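Local coordinates for C381 turret protein (Sulfolobus turreted icosahedral virus, PDB 4IND) that builds the turrets of an archaeal icosahedral virus, assembling as five copies of a chain of three jelly-roll domains, at residues G167-L173 / E237-V243; I160-S164 / P252-G256; I71-Q76 / I121-E125; N66-D72 / I129-P135. The contacts are given in a common frame with arbitrary orientation. Numbering follows the deposited sequence.

Interaction 1 of 4, residues G167-L173 / E237-V243. With 2HP (dihydrogenphosphate ion), chain V; 2HP (dihydrogenphosphate ion), chain U.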
loop_
_atom_site.group_PDB
_atom_site.type_symbol
_atom_site.label_atom_id
_atom_site.label_comp_id
_atom_site.label_asym_id
_atom_site.label_seq_id
_atom_site.Cartn_x
_atom_site.Cartn_y
_atom_site.Cartn_z
ATOM N N GLY A 167 15.897 -1.472 33.761
ATOM C CA GLY A 167 15.122 -0.536 32.969
ATOM C C GLY A 167 14.312 -1.293 31.925
ATOM O O GLY A 167 14.655 -2.423 31.540
ATOM N N TYR A 168 13.240 -0.665 31.461
ATOM C CA TYR A 168 12.365 -1.267 30.468
ATOM C C TYR A 168 11.951 -0.225 29.469
ATOM O O TYR A 168 11.787 0.940 29.815
ATOM C CB TYR A 168 11.087 -1.796 31.138
ATOM C CG TYR A 168 11.314 -2.884 32.153
ATOM C CD1 TYR A 168 11.514 -4.193 31.765
ATOM C CD2 TYR A 168 11.325 -2.590 33.512
ATOM C CE1 TYR A 168 11.728 -5.188 32.698
ATOM C CE2 TYR A 168 11.530 -3.573 34.451
ATOM C CZ TYR A 168 11.736 -4.871 34.037
ATOM O OH TYR A 168 11.941 -5.856 34.966
ATOM N N ILE A 169 11.760 -0.655 28.228
ATOM C CA ILE A 169 11.087 0.171 27.237
ATOM C C ILE A 169 10.083 -0.753 26.549
ATOM O O ILE A 169 10.430 -1.846 26.151
ATOM C CB ILE A 169 12.069 0.738 26.205
ATOM C CG1 ILE A 169 13.189 1.505 26.911
ATOM C CG2 ILE A 169 11.337 1.653 25.210
ATOM C CD1 ILE A 169 14.240 2.091 25.975
ATOM N N SER A 170 8.823 -0.340 26.468
ATOM C CA SER A 170 7.839 -1.132 25.727
ATOM C C SER A 170 7.249 -0.294 24.607
ATOM O O SER A 170 7.171 0.924 24.719
ATOM C CB SER A 170 6.704 -1.586 26.650
ATOM O OG SER A 170 7.188 -2.438 27.660
ATOM N N PHE A 171 6.799 -0.952 23.542
ATOM C CA PHE A 171 6.091 -0.253 22.474
ATOM C C PHE A 171 5.253 -1.248 21.675
ATOM O O PHE A 171 5.509 -2.443 21.717
ATOM C CB PHE A 171 7.069 0.535 21.584
ATOM C CG PHE A 171 8.343 -0.196 21.269
ATOM C CD1 PHE A 171 8.422 -1.063 20.188
ATOM C CD2 PHE A 171 9.471 -0.005 22.045
ATOM C CE1 PHE A 171 9.600 -1.739 19.894
ATOM C CE2 PHE A 171 10.656 -0.675 21.756
ATOM C CZ PHE A 171 10.723 -1.545 20.679
ATOM N N ARG A 172 4.235 -0.754 20.984
ATOM C CA ARG A 172 3.376 -1.607 20.158
ATOM C C ARG A 172 3.820 -1.470 18.718
ATOM O O ARG A 172 4.021 -0.359 18.239
ATOM C CB ARG A 172 1.903 -1.165 20.260
ATOM C CG ARG A 172 0.973 -2.006 19.411
ATOM C CD ARG A 172 -0.267 -1.271 18.908
ATOM N NE ARG A 172 0.048 -0.266 17.891
ATOM C CZ ARG A 172 -0.875 0.519 17.334
ATOM N NH1 ARG A 172 -2.151 0.419 17.710
ATOM N NH2 ARG A 172 -0.541 1.421 16.418
ATOM N N LEU A 173 3.976 -2.592 18.021
ATOM C CA LEU A 173 4.292 -2.561 16.592
ATOM C C LEU A 173 3.192 -3.261 15.829
ATOM O O LEU A 173 2.815 -4.377 16.183
ATOM C CB LEU A 173 5.613 -3.276 16.315
ATOM C CG LEU A 173 6.842 -2.734 17.026
ATOM C CD1 LEU A 173 8.069 -3.565 16.646
ATOM C CD2 LEU A 173 7.061 -1.270 16.662
ATOM N N GLU A 237 1.715 -7.825 19.285
ATOM C CA GLU A 237 2.237 -6.547 18.830
ATOM C C GLU A 237 3.014 -5.812 19.904
ATOM O O GLU A 237 3.730 -4.874 19.601
ATOM C CB GLU A 237 1.096 -5.663 18.295
ATOM C CG GLU A 237 0.341 -6.336 17.155
ATOM C CD GLU A 237 -0.665 -5.437 16.444
ATOM O OE1 GLU A 237 -0.744 -4.235 16.763
ATOM O OE2 GLU A 237 -1.405 -5.954 15.568
ATOM N N ASP A 238 2.850 -6.219 21.154
ATOM C CA ASP A 238 3.523 -5.501 22.233
ATOM C C ASP A 238 4.939 -6.032 22.448
ATOM O O ASP A 238 5.160 -7.208 22.745
ATOM C CB ASP A 238 2.687 -5.499 23.515
ATOM C CG ASP A 238 1.469 -4.554 23.425
ATOM O OD1 ASP A 238 1.644 -3.313 23.343
ATOM O OD2 ASP A 238 0.331 -5.054 23.435
ATOM N N VAL A 239 5.898 -5.153 22.238
ATOM C CA VAL A 239 7.316 -5.519 22.319
ATOM C C VAL A 239 7.881 -4.968 23.625
ATOM O O VAL A 239 7.557 -3.845 24.023
ATOM C CB VAL A 239 8.082 -4.962 21.126
ATOM C CG1 VAL A 239 9.579 -5.289 21.227
ATOM C CG2 VAL A 239 7.492 -5.506 19.824
ATOM N N LYS A 240 8.713 -5.756 24.295
ATOM C CA LYS A 240 9.320 -5.308 25.555
ATOM C C LYS A 240 10.839 -5.435 25.536
ATOM O O LYS A 240 11.380 -6.509 25.269
ATOM C CB LYS A 240 8.738 -6.113 26.705
ATOM C CG LYS A 240 9.225 -5.684 28.067
ATOM C CD LYS A 240 8.550 -6.526 29.136
ATOM C CE LYS A 240 9.125 -6.252 30.504
ATOM N NZ LYS A 240 8.530 -7.163 31.528
ATOM N N PHE A 241 11.525 -4.328 25.803
ATOM C CA PHE A 241 12.977 -4.349 25.943
ATOM C C PHE A 241 13.290 -4.265 27.435
ATOM O O PHE A 241 12.718 -3.438 28.138
ATOM C CB PHE A 241 13.595 -3.174 25.201
ATOM C CG PHE A 241 14.975 -2.828 25.677
ATOM C CD1 PHE A 241 16.036 -3.687 25.445
ATOM C CD2 PHE A 241 15.207 -1.648 26.372
ATOM C CE1 PHE A 241 17.310 -3.380 25.886
ATOM C CE2 PHE A 241 16.479 -1.320 26.814
ATOM C CZ PHE A 241 17.540 -2.200 26.578
ATOM N N SER A 242 14.161 -5.143 27.921
ATOM C CA SER A 242 14.535 -5.154 29.334
ATOM C C SER A 242 16.037 -5.131 29.456
ATOM O O SER A 242 16.726 -5.895 28.771
ATOM C CB SER A 242 14.037 -6.424 30.030
ATOM O OG SER A 242 12.721 -6.754 29.640
ATOM N N VAL A 243 16.556 -4.275 30.336
ATOM C CA VAL A 243 17.981 -4.325 30.685
ATOM C C VAL A 243 18.101 -5.345 31.809
ATOM O O VAL A 243 17.409 -5.230 32.829
ATOM C CB VAL A 243 18.488 -2.958 31.179
ATOM C CG1 VAL A 243 19.969 -3.048 31.527
ATOM C CG2 VAL A 243 18.256 -1.878 30.127
HETATM P P 2HP V . -0.260 -8.352 22.375
HETATM O O1 2HP V . 1.095 -9.106 22.518
HETATM O O2 2HP V . -0.296 -7.527 21.128
HETATM O O3 2HP V . -0.333 -7.292 23.419
HETATM O O4 2HP V . -1.507 -9.268 22.494
HETATM P P 2HP U . 1.835 4.212 15.066
HETATM O O1 2HP U . 2.066 2.722 15.058
HETATM O O2 2HP U . 0.657 4.308 15.985
HETATM O O3 2HP U . 1.491 4.678 13.616
HETATM O O4 2HP U . 3.007 5.038 15.685
HETATM O O HOH W 1 15.042 -4.521 34.020
#
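Six backbone hydrogen bonds carry this antiparallel pairing, from Val-243 N to Gly-167 O (2.9 Å, 173°) at one end to Leu-173 N to Glu-237 O (2.8 Å) at the other; Ile-169/Phe-241 and Phe-171/Val-239 are the doubly bonded pairs. At the Leu-173 end two phosphates bind: Glu-237 N donates to O2 of one ion (2.7 Å), and Arg-172 NH2 donates to O1 of the other (3.2 Å). Arg-172 also makes a salt bridge to Glu-125, and Asp-238 makes one to Arg-154 of the second subunit. On the face of Tyr-168, Ser-170 and Arg-172, the Tyr-168 ring reaches Lys-240, CD1 to CE 3.4 Å. The other face is apolar: Ile-169 CG1 meets the Phe-241 ring edge at CD2 (3.8 Å), while Val-239 takes Phe-171 (CE1 to CB 3.8 Å) and Leu-173 (CD1 to CG2 3.8 Å). Side chains alternating between a polar and an apolar face suit an antiparallel sheet of a jelly roll, here the second galactose-binding-like domain, with phosphate sites at the ends of its strands.

Interaction 2 of 4, residues I160-S164 / P252-G256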
loop_
_atom_site.group_PDB
_atom_site.type_symbol
_atom_site.label_atom_id
_atom_site.label_comp_id
_atom_site.label_asym_id
_atom_site.label_seq_id
_atom_site.Cartn_x
_atom_site.Cartn_y
_atom_site.Cartn_z
ATOM N N ILE A 160 21.617 8.594 24.413
ATOM C CA ILE A 160 21.501 9.453 25.595
ATOM C C ILE A 160 20.797 8.767 26.772
ATOM O O ILE A 160 20.615 9.370 27.833
ATOM C CB ILE A 160 20.703 10.739 25.269
ATOM C CG1 ILE A 160 19.319 10.355 24.757
ATOM C CG2 ILE A 160 21.450 11.618 24.261
ATOM C CD1 ILE A 160 18.349 11.553 24.650
ATOM N N ILE A 161 20.360 7.526 26.582
ATOM C CA ILE A 161 19.639 6.824 27.636
ATOM C C ILE A 161 20.635 6.154 28.554
ATOM O O ILE A 161 21.469 5.360 28.115
ATOM C CB ILE A 161 18.683 5.742 27.089
ATOM C CG1 ILE A 161 17.759 6.303 26.011
ATOM C CG2 ILE A 161 17.874 5.112 28.231
ATOM C CD1 ILE A 161 17.037 5.214 25.198
ATOM N N HIS A 162 20.560 6.470 29.841
ATOM C CA HIS A 162 21.505 5.898 30.800
ATOM C C HIS A 162 20.910 4.755 31.597
ATOM O O HIS A 162 19.805 4.873 32.142
ATOM C CB HIS A 162 21.996 6.965 31.801
ATOM C CG HIS A 162 22.762 8.072 31.168
ATOM N ND1 HIS A 162 24.125 8.009 30.963
ATOM C CD2 HIS A 162 22.368 9.272 30.678
ATOM C CE1 HIS A 162 24.534 9.122 30.386
ATOM N NE2 HIS A 162 23.487 9.908 30.205
ATOM N N THR A 163 21.678 3.673 31.724
ATOM C CA THR A 163 21.251 2.565 32.566
ATOM C C THR A 163 22.405 2.068 33.384
ATOM O O THR A 163 23.573 2.153 32.975
ATOM C CB THR A 163 20.623 1.390 31.755
ATOM O OG1 THR A 163 20.241 0.351 32.666
ATOM C CG2 THR A 163 21.637 0.821 30.722
ATOM N N SER A 164 22.103 1.552 34.561
ATOM C CA SER A 164 23.139 0.935 35.345
ATOM C C SER A 164 22.803 -0.529 35.629
ATOM O O SER A 164 23.345 -1.126 36.556
ATOM C CB SER A 164 23.373 1.724 36.635
ATOM O OG SER A 164 22.163 1.854 37.349
ATOM N N PRO A 252 28.056 0.911 33.866
ATOM C CA PRO A 252 27.030 1.798 33.285
ATOM C C PRO A 252 27.077 1.806 31.757
ATOM O O PRO A 252 28.172 1.793 31.168
ATOM C CB PRO A 252 27.402 3.179 33.834
ATOM C CG PRO A 252 28.823 3.058 34.286
ATOM C CD PRO A 252 29.004 1.633 34.730
ATOM N N PHE A 253 25.904 1.798 31.134
ATOM C CA PHE A 253 25.762 1.934 29.690
ATOM C C PHE A 253 25.048 3.236 29.369
ATOM O O PHE A 253 24.233 3.743 30.167
ATOM C CB PHE A 253 24.919 0.775 29.100
ATOM C CG PHE A 253 25.709 -0.483 28.805
ATOM C CD1 PHE A 253 25.926 -0.886 27.492
ATOM C CD2 PHE A 253 26.188 -1.278 29.829
ATOM C CE1 PHE A 253 26.633 -2.061 27.212
ATOM C CE2 PHE A 253 26.899 -2.446 29.556
ATOM C CZ PHE A 253 27.118 -2.833 28.243
ATOM N N THR A 254 25.345 3.774 28.193
ATOM C CA THR A 254 24.527 4.817 27.589
ATOM C C THR A 254 24.150 4.295 26.216
ATOM O O THR A 254 24.994 3.759 25.513
ATOM C CB THR A 254 25.299 6.121 27.432
ATOM O OG1 THR A 254 25.821 6.520 28.700
ATOM C CG2 THR A 254 24.380 7.219 26.905
ATOM N N PHE A 255 22.879 4.402 25.832
ATOM C CA PHE A 255 22.480 3.825 24.559
ATOM C C PHE A 255 21.384 4.637 23.878
ATOM O O PHE A 255 20.711 5.466 24.507
ATOM C CB PHE A 255 22.072 2.353 24.736
ATOM C CG PHE A 255 20.804 2.164 25.539
ATOM C CD1 PHE A 255 19.578 2.023 24.907
ATOM C CD2 PHE A 255 20.851 2.114 26.926
ATOM C CE1 PHE A 255 18.405 1.843 25.655
ATOM C CE2 PHE A 255 19.700 1.936 27.681
ATOM C CZ PHE A 255 18.468 1.806 27.043
ATOM N N GLY A 256 21.222 4.389 22.588
ATOM C CA GLY A 256 20.202 5.019 21.787
ATOM C C GLY A 256 19.217 3.946 21.375
ATOM O O GLY A 256 19.397 2.772 21.707
HETATM O O HOH W 2 24.947 5.304 32.521
#
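Phe-255 lays its ring beneath Ile-161, whose CB stands 4.0 Å from the ring centroid and 12° off the normal, a CH-pi contact over the face; Ile-161 CG2 also reaches Phe-255 CZ at 3.6 Å. Thr-163 CG2 approaches the edge of the same ring at CE2 (3.8 Å). Across the sheet a second CH-pi contact puts Thr-254 CG2 4.2 Å from the His-162 centroid, 21° off the normal. The backbones are antiparallel, with hydrogen bonds in both directions between Ile-161 and Phe-255 (2.9 and 2.8 Å, N to O) and between Thr-163 and Phe-253 (both N to O 3.0 Å). Phe-255 O also accepts a weak bond from Ile-160 N (3.3 Å, 124°), so that Ile-160 and Ile-161 both face Phe-255 in a classic beta bulge. Strand 155-163 is outermost in its four-strand sheet, beside 253-262, which pairs in turn with 176-187, whose Met-182 and Tyr-184 touch Phe-255; Tyr-108 of strand 108-110, in the first domain, packs against Ile-160 and Ile-161.

Interaction 3 of 4, residues I71-Q76 / I121-E125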
loop_
_atom_site.group_PDB
_atom_site.type_symbol
_atom_site.label_atom_id
_atom_site.label_comp_id
_atom_site.label_asym_id
_atom_site.label_seq_id
_atom_site.Cartn_x
_atom_site.Cartn_y
_atom_site.Cartn_z
ATOM N N ILE A 71 -0.913 12.684 31.108
ATOM C CA ILE A 71 -1.934 12.676 30.066
ATOM C C ILE A 71 -2.794 11.417 30.102
ATOM O O ILE A 71 -2.350 10.356 29.681
ATOM C CB ILE A 71 -1.292 12.788 28.664
ATOM C CG1 ILE A 71 -0.246 13.908 28.649
ATOM C CG2 ILE A 71 -2.356 13.056 27.605
ATOM C CD1 ILE A 71 0.596 13.977 27.347
ATOM N N ASP A 72 -4.030 11.523 30.588
ATOM C CA ASP A 72 -4.916 10.358 30.529
ATOM C C ASP A 72 -6.038 10.547 29.506
ATOM O O ASP A 72 -6.930 9.710 29.386
ATOM C CB ASP A 72 -5.465 9.978 31.906
ATOM C CG ASP A 72 -6.644 10.836 32.323
ATOM O OD1 ASP A 72 -7.537 10.348 33.064
ATOM O OD2 ASP A 72 -6.687 12.011 31.893
ATOM N N ASP A 73 -5.968 11.640 28.751
ATOM C CA ASP A 73 -7.014 11.983 27.790
ATOM C C ASP A 73 -7.087 10.980 26.653
ATOM O O ASP A 73 -6.107 10.309 26.357
ATOM C CB ASP A 73 -6.718 13.366 27.196
ATOM C CG ASP A 73 -6.710 14.455 28.235
ATOM O OD1 ASP A 73 -5.781 14.471 29.091
ATOM O OD2 ASP A 73 -7.622 15.306 28.176
ATOM N N GLU A 74 -8.252 10.892 26.019
ATOM C CA GLU A 74 -8.468 9.938 24.935
ATOM C C GLU A 74 -7.815 10.372 23.618
ATOM O O GLU A 74 -8.517 10.615 22.635
ATOM C CB GLU A 74 -9.964 9.738 24.676
ATOM C CG GLU A 74 -10.777 9.388 25.891
ATOM C CD GLU A 74 -10.279 8.143 26.589
ATOM O OE1 GLU A 74 -10.645 7.955 27.767
ATOM O OE2 GLU A 74 -9.527 7.354 25.964
ATOM N N LEU A 75 -6.495 10.486 23.604
ATOM C CA LEU A 75 -5.749 10.700 22.364
ATOM C C LEU A 75 -6.113 9.612 21.374
ATOM O O LEU A 75 -6.553 8.516 21.757
ATOM C CB LEU A 75 -4.243 10.621 22.602
ATOM C CG LEU A 75 -3.688 11.531 23.683
ATOM C CD1 LEU A 75 -2.181 11.400 23.681
ATOM C CD2 LEU A 75 -4.105 12.935 23.395
ATOM N N GLN A 76 -5.932 9.905 20.094
ATOM C CA GLN A 76 -6.073 8.872 19.072
ATOM C C GLN A 76 -5.155 7.722 19.457
ATOM O O GLN A 76 -4.004 7.939 19.851
ATOM C CB GLN A 76 -5.677 9.436 17.712
ATOM C CG GLN A 76 -5.874 8.432 16.575
ATOM C CD GLN A 76 -5.633 9.050 15.216
ATOM O OE1 GLN A 76 -4.494 9.138 14.756
ATOM N NE2 GLN A 76 -6.706 9.490 14.566
ATOM N N ILE A 121 8.447 7.618 24.781
ATOM C CA ILE A 121 7.624 6.738 23.965
ATOM C C ILE A 121 6.357 6.441 24.751
ATOM O O ILE A 121 6.411 6.189 25.962
ATOM C CB ILE A 121 8.365 5.456 23.631
ATOM C CG1 ILE A 121 9.611 5.784 22.798
ATOM C CG2 ILE A 121 7.435 4.489 22.886
ATOM C CD1 ILE A 121 10.567 4.617 22.620
ATOM N N PHE A 122 5.212 6.484 24.075
ATOM C CA PHE A 122 3.933 6.332 24.774
ATOM C C PHE A 122 2.970 5.567 23.906
ATOM O O PHE A 122 2.624 6.014 22.814
ATOM C CB PHE A 122 3.367 7.710 25.136
ATOM C CG PHE A 122 1.973 7.675 25.755
ATOM C CD1 PHE A 122 1.688 6.855 26.839
ATOM C CD2 PHE A 122 0.987 8.506 25.281
ATOM C CE1 PHE A 122 0.411 6.840 27.420
ATOM C CE2 PHE A 122 -0.297 8.507 25.845
ATOM C CZ PHE A 122 -0.577 7.676 26.924
ATOM N N THR A 123 2.531 4.403 24.385
ATOM C CA THR A 123 1.530 3.637 23.652
ATOM C C THR A 123 0.155 4.009 24.157
ATOM O O THR A 123 -0.189 3.697 25.287
ATOM C CB THR A 123 1.729 2.124 23.840
ATOM O OG1 THR A 123 3.037 1.772 23.374
ATOM C CG2 THR A 123 0.684 1.338 23.034
ATOM N N LYS A 124 -0.640 4.670 23.321
ATOM C CA LYS A 124 -2.027 4.933 23.691
ATOM C C LYS A 124 -2.905 3.742 23.312
ATOM O O LYS A 124 -3.426 3.643 22.196
ATOM C CB LYS A 124 -2.543 6.243 23.072
ATOM C CG LYS A 124 -3.957 6.607 23.534
ATOM C CD LYS A 124 -3.910 6.967 25.030
ATOM C CE LYS A 124 -5.299 6.981 25.656
ATOM N NZ LYS A 124 -5.205 7.249 27.135
ATOM N N GLU A 125 -3.079 2.837 24.272
ATOM C CA GLU A 125 -4.019 1.730 24.180
ATOM C C GLU A 125 -4.462 1.386 25.600
ATOM O O GLU A 125 -3.731 1.639 26.554
ATOM C CB GLU A 125 -3.360 0.490 23.552
ATOM C CG GLU A 125 -3.295 0.489 22.018
ATOM C CD GLU A 125 -2.858 -0.864 21.428
ATOM O OE1 GLU A 125 -2.257 -1.685 22.160
ATOM O OE2 GLU A 125 -3.120 -1.116 20.225
HETATM O O HOH W 3 -3.652 9.611 27.251
HETATM O O HOH W 4 -7.614 6.905 28.535
#
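Charge and hydrogen bonding converge on Lys-124, whose long side chain, kinked at chi2 (68°), runs from strand 114-124 into the loop after strand 67-71. Its NZ gives a weak hydrogen bond to Asp-73 O (3.3 Å) and a further one to Asn-128 O; Glu-74 OE2 is 4.5 Å from Lys-124 NZ, beyond a salt bridge. Two waters fill the gaps. Water 3 accepts from Lys-124 NZ (2.8 Å) and donates to Ile-71 O (2.9 Å) and Asp-73 O (2.7 Å); water 4 also accepts from Lys-124 NZ (2.8 Å) and lies 3.0 Å from Asp-72 O. The carbonyls are gathered by the turn of the loop: Leu-75 N bonds to Asp-73 O at 2.8 Å, making Glu-74 the centre of an inverse gamma turn. Apolar contact is modest. Leu-75 CD1 meets the edge of the Phe-122 ring at CE2 (4.1 Å), and Leu-75 CB lies 4.1 Å from Lys-124 CG, so the aliphatic part of the lysine packs beside the leucine. The loop's two aspartates look to the second subunit, Asp-72 to its Tyr-47 and Lys-54, Asp-73 to its Lys-21. With 259 Å² buried and the nearest CA atoms, those of Leu-75 and Lys-124, 7.0 Å apart, this is side-chain-to-loop contact rather than strand pairing: a buried ammonium group is satisfied by main-chain carbonyls and water, tying the loop to the edge strand at a subunit interface.

Interaction 4 of 4, residues N66-D72 / I129-P135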
loop_
_atom_site.group_PDB
_atom_site.type_symbol
_atom_site.label_atom_id
_atom_site.label_comp_id
_atom_site.label_asym_id
_atom_site.label_seq_id
_atom_site.Cartn_x
_atom_site.Cartn_y
_atom_site.Cartn_z
ATOM N N ASN A 66 9.210 18.380 42.164
ATOM C CA ASN A 66 9.183 18.265 40.725
ATOM C C ASN A 66 7.792 18.600 40.206
ATOM O O ASN A 66 6.793 18.391 40.892
ATOM C CB ASN A 66 9.552 16.849 40.284
ATOM C CG ASN A 66 10.971 16.455 40.665
ATOM O OD1 ASN A 66 11.813 17.305 41.002
ATOM N ND2 ASN A 66 11.239 15.157 40.621
ATOM N N ALA A 67 7.729 19.139 39.000
ATOM C CA ALA A 67 6.461 19.227 38.274
ATOM C C ALA A 67 6.254 17.903 37.537
ATOM O O ALA A 67 7.164 17.070 37.479
ATOM C CB ALA A 67 6.489 20.383 37.300
ATOM N N SER A 68 5.062 17.706 36.975
ATOM C CA SER A 68 4.775 16.510 36.207
ATOM C C SER A 68 3.972 16.855 34.974
ATOM O O SER A 68 3.216 17.821 34.964
ATOM C CB SER A 68 3.965 15.511 37.037
ATOM O OG SER A 68 4.613 15.195 38.246
ATOM N N ILE A 69 4.137 16.056 33.933
ATOM C CA ILE A 69 3.194 16.067 32.837
ATOM C C ILE A 69 2.456 14.738 32.916
ATOM O O ILE A 69 3.069 13.687 33.053
ATOM C CB ILE A 69 3.903 16.214 31.496
ATOM C CG1 ILE A 69 4.552 17.600 31.410
ATOM C CG2 ILE A 69 2.895 16.039 30.335
ATOM C CD1 ILE A 69 5.506 17.766 30.243
ATOM N N ILE A 70 1.131 14.799 32.876
ATOM C CA ILE A 70 0.301 13.618 33.011
ATOM C C ILE A 70 -0.824 13.690 31.975
ATOM O O ILE A 70 -1.609 14.652 31.965
ATOM C CB ILE A 70 -0.322 13.533 34.431
ATOM C CG1 ILE A 70 0.772 13.472 35.512
ATOM C CG2 ILE A 70 -1.202 12.306 34.548
ATOM C CD1 ILE A 70 0.197 13.307 36.939
ATOM N N ILE A 71 -0.913 12.684 31.108
ATOM C CA ILE A 71 -1.934 12.676 30.066
ATOM C C ILE A 71 -2.794 11.417 30.102
ATOM O O ILE A 71 -2.350 10.356 29.681
ATOM C CB ILE A 71 -1.292 12.788 28.664
ATOM C CG1 ILE A 71 -0.246 13.908 28.649
ATOM C CG2 ILE A 71 -2.356 13.056 27.605
ATOM C CD1 ILE A 71 0.596 13.977 27.347
ATOM N N ASP A 72 -4.030 11.523 30.588
ATOM C CA ASP A 72 -4.916 10.358 30.529
ATOM C C ASP A 72 -6.038 10.547 29.506
ATOM O O ASP A 72 -6.930 9.710 29.386
ATOM C CB ASP A 72 -5.465 9.978 31.906
ATOM C CG ASP A 72 -6.644 10.836 32.323
ATOM O OD1 ASP A 72 -7.537 10.348 33.064
ATOM O OD2 ASP A 72 -6.687 12.011 31.893
ATOM N N ILE A 129 -1.688 5.842 30.656
ATOM C CA ILE A 129 -1.560 7.241 31.054
ATOM C C ILE A 129 -0.112 7.678 30.972
ATOM O O ILE A 129 0.748 7.074 31.614
ATOM C CB ILE A 129 -2.048 7.418 32.497
ATOM C CG1 ILE A 129 -3.505 6.950 32.609
ATOM C CG2 ILE A 129 -1.864 8.845 32.953
ATOM C CD1 ILE A 129 -3.956 6.677 34.026
ATOM N N TYR A 130 0.163 8.724 30.193
ATOM C CA TYR A 130 1.527 9.231 30.095
ATOM C C TYR A 130 1.931 9.996 31.358
ATOM O O TYR A 130 1.138 10.747 31.921
ATOM C CB TYR A 130 1.699 10.131 28.852
ATOM C CG TYR A 130 3.114 10.656 28.759
ATOM C CD1 TYR A 130 4.162 9.811 28.402
ATOM C CD2 TYR A 130 3.414 11.977 29.077
ATOM C CE1 TYR A 130 5.465 10.273 28.331
ATOM C CE2 TYR A 130 4.735 12.456 29.031
ATOM C CZ TYR A 130 5.747 11.599 28.644
ATOM O OH TYR A 130 7.045 12.051 28.586
ATOM N N TYR A 131 3.176 9.837 31.778
ATOM C CA TYR A 131 3.649 10.428 33.039
ATOM C C TYR A 131 5.146 10.711 32.976
ATOM O O TYR A 131 5.930 9.829 32.654
ATOM C CB TYR A 131 3.395 9.456 34.183
ATOM C CG TYR A 131 3.916 9.939 35.542
ATOM C CD1 TYR A 131 3.263 10.925 36.250
ATOM C CD2 TYR A 131 5.045 9.380 36.108
ATOM C CE1 TYR A 131 3.734 11.350 37.497
ATOM C CE2 TYR A 131 5.517 9.787 37.338
ATOM C CZ TYR A 131 4.860 10.773 38.031
ATOM O OH TYR A 131 5.335 11.196 39.266
ATOM N N ILE A 132 5.542 11.934 33.296
ATOM C CA ILE A 132 6.961 12.239 33.474
ATOM C C ILE A 132 7.125 13.379 34.480
ATOM O O ILE A 132 6.335 14.323 34.499
ATOM C CB ILE A 132 7.651 12.575 32.124
ATOM C CG1 ILE A 132 9.182 12.634 32.282
ATOM C CG2 ILE A 132 7.108 13.869 31.539
ATOM C CD1 ILE A 132 9.909 12.778 30.940
ATOM N N GLN A 133 8.146 13.283 35.317
ATOM C CA GLN A 133 8.455 14.348 36.267
ATOM C C GLN A 133 9.558 15.233 35.714
ATOM O O GLN A 133 10.473 14.761 35.030
ATOM C CB GLN A 133 8.883 13.771 37.621
ATOM C CG GLN A 133 7.785 13.076 38.388
ATOM C CD GLN A 133 8.195 12.763 39.820
ATOM O OE1 GLN A 133 8.934 13.517 40.444
ATOM N NE2 GLN A 133 7.736 11.632 40.333
ATOM N N LEU A 134 9.468 16.524 36.022
ATOM C CA LEU A 134 10.443 17.507 35.574
ATOM C C LEU A 134 10.965 18.254 36.781
ATOM O O LEU A 134 10.180 18.813 37.542
ATOM C CB LEU A 134 9.783 18.483 34.588
ATOM C CG LEU A 134 9.130 17.836 33.362
ATOM C CD1 LEU A 134 8.283 18.833 32.584
ATOM C CD2 LEU A 134 10.174 17.190 32.468
ATOM N N PRO A 135 12.294 18.280 36.965
ATOM C CA PRO A 135 12.899 18.903 38.154
ATOM C C PRO A 135 12.934 20.427 38.083
ATOM O O PRO A 135 12.869 21.010 36.993
ATOM C CB PRO A 135 14.345 18.350 38.149
ATOM C CG PRO A 135 14.618 18.083 36.702
ATOM C CD PRO A 135 13.297 17.617 36.108
HETATM O O HOH W 5 3.995 13.258 40.269
#
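Ile-69 is the central bump on one face of this antiparallel pair: its CB sits 4.0 Å from Ile-132 CG2, its CD1 runs to Leu-134 CD1 (3.8 Å), and its CG2 meets the edge of the Tyr-130 ring at CE2 (4.2 Å). It thus fills the hollow between those three side chains, while Ile-71 CD1 touches Tyr-130 CD2 (3.9 Å). On the opposite face Ile-70 lies between Ile-129 and Tyr-131, CG2 to CG2 3.9 Å with the former and CG1 to the ring edge at CD1 3.6 Å with the latter. Beyond Tyr-131 the face turns polar: a water lies 2.9 Å from Ser-68 OG and 2.7 Å from Tyr-131 OH, and Asn-66 ND2 donates to Gln-133 OE1 (2.8 Å). Six backbone hydrogen bonds of 2.8 to 3.0 Å, in reciprocal pairs at Ala-67/Leu-134, Ile-69/Ile-132 and Ile-71/Tyr-130, hold the strands at 162°. Strand 67-71 is central in its three-strand sheet, between 36-37 and 130-134. Phe-143 of strand 138-147, from the other sheet of the first domain, packs on Ile-69 and Ile-71, the sheet-on-sheet core of a jelly-roll beta sandwich, and Tyr-50 of the second subunit stacks on Tyr-131.

Overall arrangement
Two domains and their junction are sampled. Interactions 3 and 4 belong to the first galactose-binding-like range, share Ile-71 and Asp-72, and meet where Phe-122 CE1 lies 3.4 Å from Tyr-130 N. Interactions 1 and 2 belong to the second; their centres are 16 Å apart, and Phe-241 CE2 reaches Phe-255 CZ at 3.7 Å, joining the two sheets of that domain. The domains are linked between interactions 1 and 3, by the salt bridge Arg-172 NH1 to Glu-125 OE2 (3.1 Å) and by Ile-169 CG2 against Ile-121 CD1 (4.0 Å). Arg-172 also binds phosphate, and interactions 1, 3 and 4 all touch the second subunit.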